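Local coordinates for chitinase A (Cycas revoluta, PDB 4MNK), which probably hydrolyses chitin as a family 18 glycoside hydrolase of the class V plant type, and binds N-acetylglucosamine oligomers in its cleft, at residues A268-F271 and S272-Q275; E123-L126 and E127-F131; R46-P49 and G50-K53. All blocks are in the same frame, centred on the assembly; numbering follows the deposited sequence.

Contact 1: residues A268-F271 and S272-Q275; sequences ALSF and SEIQ
Ser270 O takes the backbone N-H of Ile274 at 2.9 Å, while the hydroxyl of the same serine serves the neighbouring amide: Glu273 N donates to Ser270 OG over 3.0 Å, with an N-H...O angle of 157°. The hydroxyl reaches that amide because chi1 of 74° sets OG between the serine's own N and carbonyl carbon, swung over the opening turn. Glu273 CG packs against it as well, 3.3 Å from Ser270 OG, before the acid chain bends outward and OE1 bonds Asn276 ND2. This is a serine N-cap, placed exactly where strand 262-270 hands over to helix 271-279. Both elements belong to the part of the chain inserted between the last two barrel strands, consistent with the alpha+beta insertion domain of class V enzymes; Ala268, at the strand end of the segment, touches a bound N-acetylglucosamine. One residue on, Phe271 O receives Gln275 N at 2.9 Å, and the two side chains stack. The Gln275 amide lies nearly flat over one face of the Phe271 ring, planes 14° apart, with NE2 3.2 Å from Phe271 CZ and the CG methylene making a CH-pi contact 4.1 Å from the ring centroid. Ile337 and Leu338 of helix 337-346 also touch this ring. Leu269 is modelled in two conformers; in one of them CD1 rests 3.7 Å from Glu273 CB, and CD2 lies 3.9 Å from Ile274 CG1. Ser272 OG points elsewhere, accepting from Ile334 N.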
loop_
_atom_site.group_PDB
_atom_site.type_symbol
_atom_site.label_atom_id
_atom_site.label_comp_id
_atom_site.label_asym_id
_atom_site.label_seq_id
_atom_site.Cartn_x
_atom_site.Cartn_y
_atom_site.Cartn_z
ATOM N N ALA A 268 -12.456 6.872 8.078
ATOM C CA ALA A 268 -11.563 7.156 6.953
ATOM C C ALA A 268 -12.201 8.074 5.917
ATOM O O ALA A 268 -13.364 7.891 5.543
ATOM C CB ALA A 268 -11.097 5.864 6.301
ATOM N N LEU A 269 -11.419 9.034 5.435
ATOM C CA LEU A 269 -11.900 10.020 4.478
ATOM C C LEU A 269 -10.867 10.202 3.374
ATOM O O LEU A 269 -9.690 10.413 3.659
ATOM C CB LEU A 269 -12.140 11.347 5.194
ATOM C CG LEU A 269 -13.138 12.309 4.558
ATOM C CD1 LEU A 269 -14.493 11.637 4.390
ATOM C CD2 LEU A 269 -13.262 13.577 5.389
ATOM N N SER A 270 -11.304 10.117 2.118
ATOM C CA SER A 270 -10.397 10.277 0.976
ATOM C C SER A 270 -9.834 11.694 0.951
ATOM O O SER A 270 -10.479 12.632 1.437
ATOM C CB SER A 270 -11.125 9.993 -0.335
ATOM O OG SER A 270 -12.001 11.056 -0.663
ATOM N N PHE A 271 -8.641 11.857 0.384
ATOM C CA PHE A 271 -8.058 13.188 0.231
ATOM C C PHE A 271 -9.018 14.146 -0.474
ATOM O O PHE A 271 -9.168 15.292 -0.057
ATOM C CB PHE A 271 -6.722 13.125 -0.510
ATOM C CG PHE A 271 -6.052 14.461 -0.656
ATOM C CD1 PHE A 271 -6.035 15.114 -1.882
ATOM C CD2 PHE A 271 -5.448 15.073 0.438
ATOM C CE1 PHE A 271 -5.418 16.354 -2.017
ATOM C CE2 PHE A 271 -4.829 16.315 0.313
ATOM C CZ PHE A 271 -4.814 16.952 -0.919
ATOM N N SER A 272 -9.673 13.671 -1.533
ATOM C CA SER A 272 -10.637 14.491 -2.265
ATOM C C SER A 272 -11.788 14.957 -1.367
ATOM O O SER A 272 -12.206 16.116 -1.438
ATOM C CB SER A 272 -11.157 13.751 -3.498
ATOM O OG SER A 272 -10.105 13.544 -4.424
ATOM N N GLU A 273 -12.277 14.070 -0.506
ATOM C CA GLU A 273 -13.317 14.449 0.449
ATOM C C GLU A 273 -12.788 15.406 1.520
ATOM O O GLU A 273 -13.525 16.266 1.997
ATOM C CB GLU A 273 -13.986 13.222 1.075
ATOM C CG GLU A 273 -14.880 12.421 0.115
ATOM C CD GLU A 273 -16.083 13.203 -0.425
ATOM O OE1 GLU A 273 -16.465 14.240 0.162
ATOM O OE2 GLU A 273 -16.657 12.765 -1.447
ATOM N N ILE A 274 -11.514 15.267 1.879
ATOM C CA ILE A 274 -10.867 16.200 2.804
ATOM C C ILE A 274 -10.765 17.596 2.183
ATOM O O ILE A 274 -10.976 18.599 2.867
ATOM C CB ILE A 274 -9.487 15.679 3.272
ATOM C CG1 ILE A 274 -9.672 14.409 4.111
ATOM C CG2 ILE A 274 -8.734 16.748 4.070
ATOM C CD1 ILE A 274 -8.406 13.605 4.337
ATOM N N GLN A 275 -10.472 17.659 0.885
ATOM C CA GLN A 275 -10.485 18.933 0.163
ATOM C C GLN A 275 -11.874 19.575 0.183
ATOM O O GLN A 275 -11.996 20.789 0.376
ATOM C CB GLN A 275 -9.986 18.767 -1.279
ATOM C CG GLN A 275 -8.561 18.224 -1.401
ATOM C CD GLN A 275 -7.533 19.107 -0.718
ATOM O OE1 GLN A 275 -7.104 20.120 -1.268
ATOM N NE2 GLN A 275 -7.123 18.716 0.483
#

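Contact 2: residues E123-L126 and E127-F131; sequences EPQL and EMENF
Pro124 O accepts two amide hydrogens from the first turn of the helix: Met128 N at 3.2 Å, and Glu127 N at 2.9 Å, a weak bond because its N-H...O angle is only 121°. Pro124 occupies the N-cap position and follows a cis peptide bond. Its ring has no polar atom to cap the first turn; its carbonyl begins the helical bonding. The next two carbonyls each find their donor four residues on, Gln125 O from Glu129 N at 2.9 Å and Leu126 O from Asn130 N at 3.0 Å. Helix 125-149 is the helix of a beta-alpha-beta crossover in the family 18 TIM barrel, linking parallel strands 114-119 and 155-161; the strand before it brings Asp118 to the glycan pocket, with Glu120 just beyond its end. Gln125 divides its amide between two partners. OE1 is bonded to Thr173 OG1, whereas NE2 gives Glu129 OE2 a long, weak bond of 3.4 Å. Bending at chi2 (58°) turns that amide forward along the helix, toward Glu129, and it meets the carboxylate with the two planes 67° apart. Gln125 CG also packs against Glu129 OE2, 3.4 Å away. Leu126 uses its CD1 methyl against the Asn130 amide, 3.7 Å from ND2, while Asn130 OD1 has a weak bond from Lys133 NZ. Nearer the cap, Glu127 CG packs against Glu123 O at 3.6 Å. The Glu127 side chain also touches Ala87 of helix 80-90 and Tyr119. Met128, its neighbour, is buried against Pro122 and Thr173.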
loop_
_atom_site.group_PDB
_atom_site.type_symbol
_atom_site.label_atom_id
_atom_site.label_comp_id
_atom_site.label_asym_id
_atom_site.label_seq_id
_atom_site.Cartn_x
_atom_site.Cartn_y
_atom_site.Cartn_z
ATOM N N GLU A 123 2.434 -13.698 10.366
ATOM C CA GLU A 123 2.774 -13.896 11.770
ATOM C C GLU A 123 1.707 -14.804 12.388
ATOM O O GLU A 123 0.563 -14.796 11.934
ATOM C CB GLU A 123 2.882 -12.549 12.506
ATOM C CG GLU A 123 1.620 -11.678 12.507
ATOM C CD GLU A 123 0.639 -12.044 13.611
ATOM O OE1 GLU A 123 1.053 -12.690 14.597
ATOM O OE2 GLU A 123 -0.550 -11.679 13.490
ATOM N N PRO A 124 2.068 -15.590 13.423
ATOM C CA PRO A 124 3.362 -15.704 14.109
ATOM C C PRO A 124 4.422 -16.490 13.320
ATOM O O PRO A 124 4.308 -16.628 12.100
ATOM C CB PRO A 124 2.997 -16.411 15.418
ATOM C CG PRO A 124 1.804 -17.209 15.083
ATOM C CD PRO A 124 1.030 -16.402 14.086
ATOM N N GLN A 125 5.444 -16.992 14.015
ATOM C CA GLN A 125 6.605 -17.602 13.358
ATOM C C GLN A 125 6.250 -18.678 12.326
ATOM O O GLN A 125 6.819 -18.695 11.233
ATOM C CB GLN A 125 7.601 -18.143 14.393
ATOM C CG GLN A 125 8.908 -18.690 13.810
ATOM C CD GLN A 125 9.687 -17.671 12.984
ATOM O OE1 GLN A 125 9.740 -16.485 13.316
ATOM N NE2 GLN A 125 10.308 -18.139 11.907
ATOM N N LEU A 126 5.314 -19.565 12.667
ATOM C CA LEU A 126 4.872 -20.604 11.735
ATOM C C LEU A 126 4.394 -20.009 10.413
ATOM O O LEU A 126 4.720 -20.518 9.338
ATOM C CB LEU A 126 3.770 -21.477 12.351
ATOM C CG LEU A 126 3.133 -22.516 11.416
ATOM C CD1 LEU A 126 4.163 -23.522 10.902
ATOM C CD2 LEU A 126 1.977 -23.227 12.095
ATOM N N GLU A 127 3.629 -18.927 10.500
ATOM C CA GLU A 127 3.091 -18.279 9.313
ATOM C C GLU A 127 4.170 -17.616 8.462
ATOM O O GLU A 127 4.089 -17.647 7.235
ATOM C CB GLU A 127 1.968 -17.305 9.674
ATOM C CG GLU A 127 0.756 -17.983 10.318
ATOM C CD GLU A 127 0.266 -19.208 9.548
ATOM O OE1 GLU A 127 0.319 -19.209 8.300
ATOM O OE2 GLU A 127 -0.186 -20.172 10.197
ATOM N N MET A 128 5.187 -17.043 9.103
ATOM C CA MET A 128 6.334 -16.515 8.366
ATOM C C MET A 128 7.095 -17.642 7.663
ATOM O O MET A 128 7.435 -17.522 6.488
ATOM C CB MET A 128 7.269 -15.714 9.275
ATOM C CG MET A 128 8.449 -15.059 8.544
ATOM S SD MET A 128 7.962 -13.873 7.267
ATOM C CE MET A 128 7.546 -12.451 8.272
ATOM N N GLU A 129 7.337 -18.737 8.384
ATOM C CA GLU A 129 8.037 -19.898 7.832
ATOM C C GLU A 129 7.342 -20.450 6.590
ATOM O O GLU A 129 7.991 -20.763 5.590
ATOM C CB GLU A 129 8.174 -20.996 8.889
ATOM C CG GLU A 129 9.196 -20.694 9.975
ATOM C CD GLU A 129 9.120 -21.643 11.164
ATOM O OE1 GLU A 129 8.256 -22.549 11.176
ATOM O OE2 GLU A 129 9.931 -21.474 12.099
ATOM N N ASN A 130 6.018 -20.560 6.653
ATOM C CA ASN A 130 5.258 -21.084 5.525
ATOM C C ASN A 130 5.149 -20.090 4.368
ATOM O O ASN A 130 5.113 -20.492 3.203
ATOM C CB ASN A 130 3.883 -21.574 5.976
ATOM C CG ASN A 130 3.960 -22.822 6.849
ATOM O OD1 ASN A 130 5.007 -23.470 6.950
ATOM N ND2 ASN A 130 2.845 -23.167 7.476
ATOM N N PHE A 131 5.105 -18.799 4.694
ATOM C CA PHE A 131 5.113 -17.739 3.683
ATOM C C PHE A 131 6.439 -17.741 2.921
ATOM O O PHE A 131 6.456 -17.567 1.703
ATOM C CB PHE A 131 4.849 -16.379 4.338
ATOM C CG PHE A 131 4.576 -15.252 3.367
ATOM C CD1 PHE A 131 5.117 -13.994 3.600
ATOM C CD2 PHE A 131 3.765 -15.431 2.246
ATOM C CE1 PHE A 131 4.865 -12.928 2.735
ATOM C CE2 PHE A 131 3.511 -14.368 1.370
ATOM C CZ PHE A 131 4.063 -13.117 1.620
#

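Contact 3: residues R46-P49 and G50-K53; sequences RVPP and GSEK
Gly50 and Ser51 complete a type II beta turn that begins at Pro48 and leads the loop after strand 30-36 into helix 52-63 of the barrel. Gly50 stands third in the turn with phi at 102°, where a beta carbon would collide with Pro49 O. Its N-H donates to Glu52 OE1 at 2.8 Å, on the syn side of the carboxylate. Ser51 follows and closes the turn: Ser51 N reaches Pro48 O at 3.0 Å. The Ser51 side chain is modelled in two conformers; in one of them OG donates to Pro48 O at 2.6 Å, in the carbonyl plane and on a lone pair, a second bond to that oxygen that holds for this conformer. Although it sits at the N-cap of the helix, this serine makes no capping bond. In the same conformer its OG also lies beside Val47 CB, 3.7 Å away. Glu52 then bends at chi2 (85°), bringing its carboxylate back toward the turn, where OE2 comes 3.6 Å from Pro49 CA. A water bridges the two segments, donating to Val47 O at 2.6 Å and to Glu52 OE2 at 2.7 Å.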
loop_
_atom_site.group_PDB
_atom_site.type_symbol
_atom_site.label_atom_id
_atom_site.label_comp_id
_atom_site.label_asym_id
_atom_site.label_seq_id
_atom_site.Cartn_x
_atom_site.Cartn_y
_atom_site.Cartn_z
ATOM N N ARG A 46 -7.506 -15.726 -9.184
ATOM C CA ARG A 46 -8.352 -15.112 -10.206
ATOM C C ARG A 46 -8.789 -13.716 -9.767
ATOM O O ARG A 46 -8.789 -13.407 -8.578
ATOM C CB ARG A 46 -9.594 -15.982 -10.436
ATOM C CG ARG A 46 -10.487 -16.105 -9.209
ATOM C CD ARG A 46 -11.675 -17.006 -9.447
ATOM N NE ARG A 46 -12.623 -16.917 -8.341
ATOM C CZ ARG A 46 -13.720 -17.660 -8.225
ATOM N NH1 ARG A 46 -14.518 -17.492 -7.181
ATOM N NH2 ARG A 46 -14.020 -18.564 -9.149
ATOM N N VAL A 47 -9.183 -12.871 -10.715
ATOM C CA VAL A 47 -9.903 -11.662 -10.323
ATOM C C VAL A 47 -11.330 -12.081 -9.967
ATOM O O VAL A 47 -11.812 -13.102 -10.476
ATOM C CB VAL A 47 -9.886 -10.542 -11.396
ATOM C CG1 VAL A 47 -8.478 -10.004 -11.574
ATOM C CG2 VAL A 47 -10.458 -11.024 -12.719
ATOM N N PRO A 48 -11.993 -11.331 -9.066
ATOM C CA PRO A 48 -13.378 -11.662 -8.743
ATOM C C PRO A 48 -14.195 -11.892 -10.019
ATOM O O PRO A 48 -14.199 -11.030 -10.903
ATOM C CB PRO A 48 -13.858 -10.417 -7.998
ATOM C CG PRO A 48 -12.629 -9.906 -7.317
ATOM C CD PRO A 48 -11.488 -10.210 -8.248
ATOM N N PRO A 49 -14.842 -13.070 -10.148
ATOM C CA PRO A 49 -15.667 -13.325 -11.329
ATOM C C PRO A 49 -16.639 -12.179 -11.599
ATOM O O PRO A 49 -17.246 -11.640 -10.671
ATOM C CB PRO A 49 -16.403 -14.613 -10.962
ATOM C CG PRO A 49 -15.422 -15.336 -10.114
ATOM C CD PRO A 49 -14.755 -14.265 -9.285
ATOM N N GLY A 50 -16.749 -11.801 -12.866
ATOM C CA GLY A 50 -17.529 -10.635 -13.262
ATOM C C GLY A 50 -16.686 -9.406 -13.554
ATOM O O GLY A 50 -17.163 -8.470 -14.192
ATOM N N SER A 51 -15.437 -9.407 -13.093
ATOM C CA SER A 51 -14.543 -8.269 -13.301
ATOM C C SER A 51 -13.397 -8.580 -14.264
ATOM O O SER A 51 -12.386 -7.871 -14.278
ATOM C CB SER A 51 -13.987 -7.775 -11.966
ATOM O OG SER A 51 -13.067 -8.707 -11.432
ATOM N N GLU A 52 -13.561 -9.632 -15.065
ATOM C CA GLU A 52 -12.558 -10.027 -16.067
ATOM C C GLU A 52 -12.270 -8.944 -17.107
ATOM O O GLU A 52 -11.113 -8.719 -17.463
ATOM C CB GLU A 52 -12.971 -11.318 -16.778
ATOM C CG GLU A 52 -12.780 -12.591 -15.964
ATOM C CD GLU A 52 -13.941 -12.915 -15.029
ATOM O OE1 GLU A 52 -14.926 -12.145 -14.958
ATOM O OE2 GLU A 52 -13.865 -13.974 -14.368
ATOM N N LYS A 53 -13.315 -8.272 -17.585
ATOM C CA LYS A 53 -13.131 -7.217 -18.584
ATOM C C LYS A 53 -12.349 -6.030 -18.017
ATOM O O LYS A 53 -11.438 -5.509 -18.665
ATOM C CB LYS A 53 -14.472 -6.765 -19.178
ATOM C CG LYS A 53 -14.344 -5.819 -20.375
ATOM C CD LYS A 53 -13.455 -6.389 -21.477
ATOM C CE LYS A 53 -13.524 -5.550 -22.744
ATOM N NZ LYS A 53 -12.355 -5.804 -23.634
HETATM O O HOH W 1 -11.949 -14.618 -12.628
#

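Along the chain contact 3 comes first, then contact 2, then contact 1, and each marks the start of a helix. Contacts 3 and 2 belong to the TIM barrel: one leads from strand 30-36 into helix 52-63, the other from strand 114-119 into helix 125-149, with their centres about 30 Å apart. Contact 1 lies in the inserted region, where strand 262-270 runs antiparallel to the long strand 234-247 of the barrel. Its centre is about 28 Å from that of contact 3 and about 36 Å from that of contact 2, which is on the opposite side of the chain's centre. Contact 1 holds Ala268 of one glycan pocket, and the strand before contact 2 carries its Asp118.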